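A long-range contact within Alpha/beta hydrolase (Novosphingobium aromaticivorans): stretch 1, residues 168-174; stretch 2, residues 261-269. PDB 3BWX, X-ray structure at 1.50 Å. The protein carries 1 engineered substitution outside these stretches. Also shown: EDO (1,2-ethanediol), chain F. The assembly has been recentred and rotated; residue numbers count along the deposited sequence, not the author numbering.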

# COMPACT_ATOMS: atom_id res chain seq x y z
N ASP A 168 11.13 -6.47 15.40
CA ASP A 168 12.22 -5.51 15.11
C ASP A 168 11.72 -4.27 14.38
O ASP A 168 12.33 -3.22 14.50
CB ASP A 168 13.36 -6.13 14.30
CG ASP A 168 12.90 -6.93 13.11
OD1 ASP A 168 11.71 -7.35 13.03
OD2 ASP A 168 13.75 -7.17 12.23
N VAL A 169 10.65 -4.42 13.60
CA VAL A 169 10.04 -3.34 12.82
C VAL A 169 9.24 -2.43 13.75
O VAL A 169 9.19 -1.22 13.55
CB VAL A 169 9.11 -3.92 11.68
CG1 VAL A 169 8.42 -2.84 10.86
CG2 VAL A 169 9.87 -4.94 10.74
N TYR A 170 8.56 -3.04 14.71
CA TYR A 170 7.67 -2.30 15.61
C TYR A 170 7.97 -2.69 17.05
O TYR A 170 7.16 -3.34 17.73
CB TYR A 170 6.20 -2.56 15.28
CG TYR A 170 5.80 -2.38 13.82
CD1 TYR A 170 5.77 -1.10 13.23
CD2 TYR A 170 5.39 -3.49 13.04
CE1 TYR A 170 5.38 -0.93 11.93
CE2 TYR A 170 5.01 -3.32 11.72
CZ TYR A 170 5.00 -2.03 11.17
OH TYR A 170 4.57 -1.87 9.87
N PRO A 171 9.16 -2.33 17.53
CA PRO A 171 9.56 -2.79 18.86
C PRO A 171 8.79 -2.25 20.03
O PRO A 171 8.85 -2.85 21.11
CB PRO A 171 11.02 -2.35 18.95
CG PRO A 171 11.10 -1.17 18.04
CD PRO A 171 10.22 -1.54 16.88
N ASP A 172 8.07 -1.15 19.86
CA ASP A 172 7.38 -0.52 21.00
C ASP A 172 5.92 -0.85 21.06
O ASP A 172 5.24 -0.42 21.98
CB ASP A 172 7.57 1.00 20.99
CG ASP A 172 9.01 1.40 21.14
OD1 ASP A 172 9.80 0.60 21.72
OD2 ASP A 172 9.38 2.46 20.59
N TRP A 173 5.42 -1.60 20.08
CA TRP A 173 4.01 -1.97 20.10
C TRP A 173 3.59 -2.87 21.27
O TRP A 173 4.34 -3.77 21.69
CB TRP A 173 3.61 -2.69 18.84
CG TRP A 173 3.45 -1.81 17.62
CD1 TRP A 173 3.78 -0.49 17.47
CD2 TRP A 173 2.95 -2.25 16.35
NE1 TRP A 173 3.53 -0.10 16.16
CE2 TRP A 173 3.00 -1.14 15.47
CE3 TRP A 173 2.49 -3.47 15.88
CZ2 TRP A 173 2.60 -1.23 14.13
CZ3 TRP A 173 2.06 -3.56 14.54
CH2 TRP A 173 2.13 -2.42 13.69
N ASP A 174 2.37 -2.65 21.71
CA ASP A 174 1.74 -3.49 22.72
C ASP A 174 0.83 -4.51 22.00
O ASP A 174 0.69 -4.51 20.76
CB ASP A 174 1.00 -2.63 23.78
CG ASP A 174 -0.18 -1.85 23.21
OD1 ASP A 174 -0.98 -2.44 22.45
OD2 ASP A 174 -0.32 -0.65 23.55
C1 EDO F . 0.98 2.66 15.75
O1 EDO F . 0.74 2.60 14.34
C2 EDO F . 0.74 4.06 16.22
O2 EDO F . -0.68 4.18 16.35
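Stretch 2 (261-269) PRIGHAPTL

The contact between the two stretches, neither of which forms a regular helix or strand, is anchored by a salt bridge between Arg262 and Asp172. The guanidinium meets the carboxylate side-on in a bidentate arrangement: Arg262 NH2 donates to Asp172 OD1 at 2.6 Å and Arg262 NE to Asp172 OD2 at 2.7 Å, both nearly linear. A second short bond lies toward the other end of stretch 2, where Tyr170 OH donates to Ala266 O at 2.6 Å. Between them the backbones meet directly, with Gly264 N donating to Val169 O at 3.0 Å. The same carbonyl receives a CA-H...O contact from Ile263 CA at 3.1 Å, so two successive residues of stretch 2 converge on one acceptor.

Water 3 adds a bridge, accepting from Asp172 N at 2.9 Å and donating to Arg262 O at 3.1 Å. Asp172 lies within a type I turn from Tyr170 to Trp173, closed by a weak bond from Trp173 N to Tyr170 O at 3.4 Å.

Stretch 2 is extended from Ile263 to Pro267, with Arg262 before it at positive phi and a cis peptide bond between His265 and Ala266; the chain passes from the Asp172 side of the contact at Arg262, past Val169, to the Tyr170 hydroxyl and the Trp173 indole at Ala266 and Thr268. The backbones come closest at Val169 and Gly264, whose CA atoms are 4.4 Å apart. Gly264 suits this close approach: an ideal CB there would point toward stretch 1 and lie a tight 3.4 Å from Val169 CG1. The same methyl, Val169 CG1, also reaches His265 O at 3.4 Å.

Packing completes the contact. Pro171 CD lies 3.2 Å from Arg262 O, and Pro171 CG is 3.7 Å from Arg262 NH2. Ile263 CG2 approaches the edge of the Tyr170 ring, 4.1 Å from Tyr170 CD1, while Thr268 CG2 meets the edge of the Trp173 indole at Trp173 CZ2, 3.5 Å away. Together the stretches bury 458 Å².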

# COMPACT_ATOMS: atom_id res chain seq x y z
N PRO A 261 10.17 7.76 14.05
CA PRO A 261 11.13 7.11 14.98
C PRO A 261 10.81 5.67 15.38
O PRO A 261 9.62 5.33 15.58
CB PRO A 261 11.08 8.01 16.22
CG PRO A 261 10.55 9.32 15.72
CD PRO A 261 9.59 8.99 14.60
N ARG A 262 11.85 4.85 15.47
CA ARG A 262 11.78 3.50 16.05
C ARG A 262 10.85 2.52 15.31
O ARG A 262 10.38 1.55 15.90
CB ARG A 262 11.37 3.57 17.53
CG ARG A 262 12.29 4.49 18.30
CD ARG A 262 12.54 4.14 19.77
NE ARG A 262 12.06 2.85 20.28
CZ ARG A 262 12.84 1.80 20.55
NH1 ARG A 262 14.15 1.85 20.36
NH2 ARG A 262 12.32 0.68 21.03
N ILE A 263 10.58 2.77 14.04
CA ILE A 263 9.83 1.81 13.28
C ILE A 263 10.49 1.62 11.93
O ILE A 263 11.20 2.50 11.44
CB ILE A 263 8.31 2.15 13.14
CG1 ILE A 263 8.08 3.35 12.26
CG2 ILE A 263 7.57 2.34 14.48
CD1 ILE A 263 6.58 3.64 12.05
N GLY A 264 10.20 0.48 11.33
CA GLY A 264 10.85 0.07 10.11
C GLY A 264 9.89 0.12 8.95
O GLY A 264 9.06 1.04 8.86
N HIS A 265 10.03 -0.87 8.06
CA HIS A 265 9.19 -0.97 6.88
C HIS A 265 7.86 -1.63 7.22
O HIS A 265 7.84 -2.80 7.54
CB HIS A 265 9.87 -1.78 5.78
CG HIS A 265 9.07 -1.84 4.52
ND1 HIS A 265 9.00 -0.78 3.62
CD2 HIS A 265 8.28 -2.82 4.01
CE1 HIS A 265 8.24 -1.14 2.60
NE2 HIS A 265 7.78 -2.37 2.82
N ALA A 266 6.72 -0.95 7.14
CA ALA A 266 6.48 0.48 6.85
C ALA A 266 5.66 1.13 8.00
O ALA A 266 4.94 0.45 8.75
CB ALA A 266 5.73 0.61 5.53
N PRO A 267 5.72 2.48 8.11
CA PRO A 267 4.74 3.19 8.93
C PRO A 267 3.32 2.72 8.61
O PRO A 267 2.99 2.41 7.47
CB PRO A 267 4.94 4.65 8.54
CG PRO A 267 6.42 4.70 8.17
CD PRO A 267 6.62 3.42 7.43
N THR A 268 2.47 2.59 9.65
CA THR A 268 1.12 2.13 9.48
C THR A 268 0.21 3.26 8.92
O THR A 268 -0.91 2.98 8.45
CB THR A 268 0.51 1.65 10.80
OG1 THR A 268 0.42 2.75 11.72
CG2 THR A 268 1.31 0.48 11.41
N LEU A 269 0.70 4.52 9.05
CA LEU A 269 -0.01 5.78 8.79
C LEU A 269 -1.01 6.13 9.89
O LEU A 269 -1.78 7.10 9.77
CB LEU A 269 -0.70 5.73 7.39
CG LEU A 269 0.22 5.34 6.24
CD1 LEU A 269 -0.51 5.34 4.91
CD2 LEU A 269 1.47 6.22 6.15
O HOH W 1 12.37 -0.38 14.53
O HOH W 2 5.63 -4.60 8.02
O HOH W 3 7.95 0.56 17.55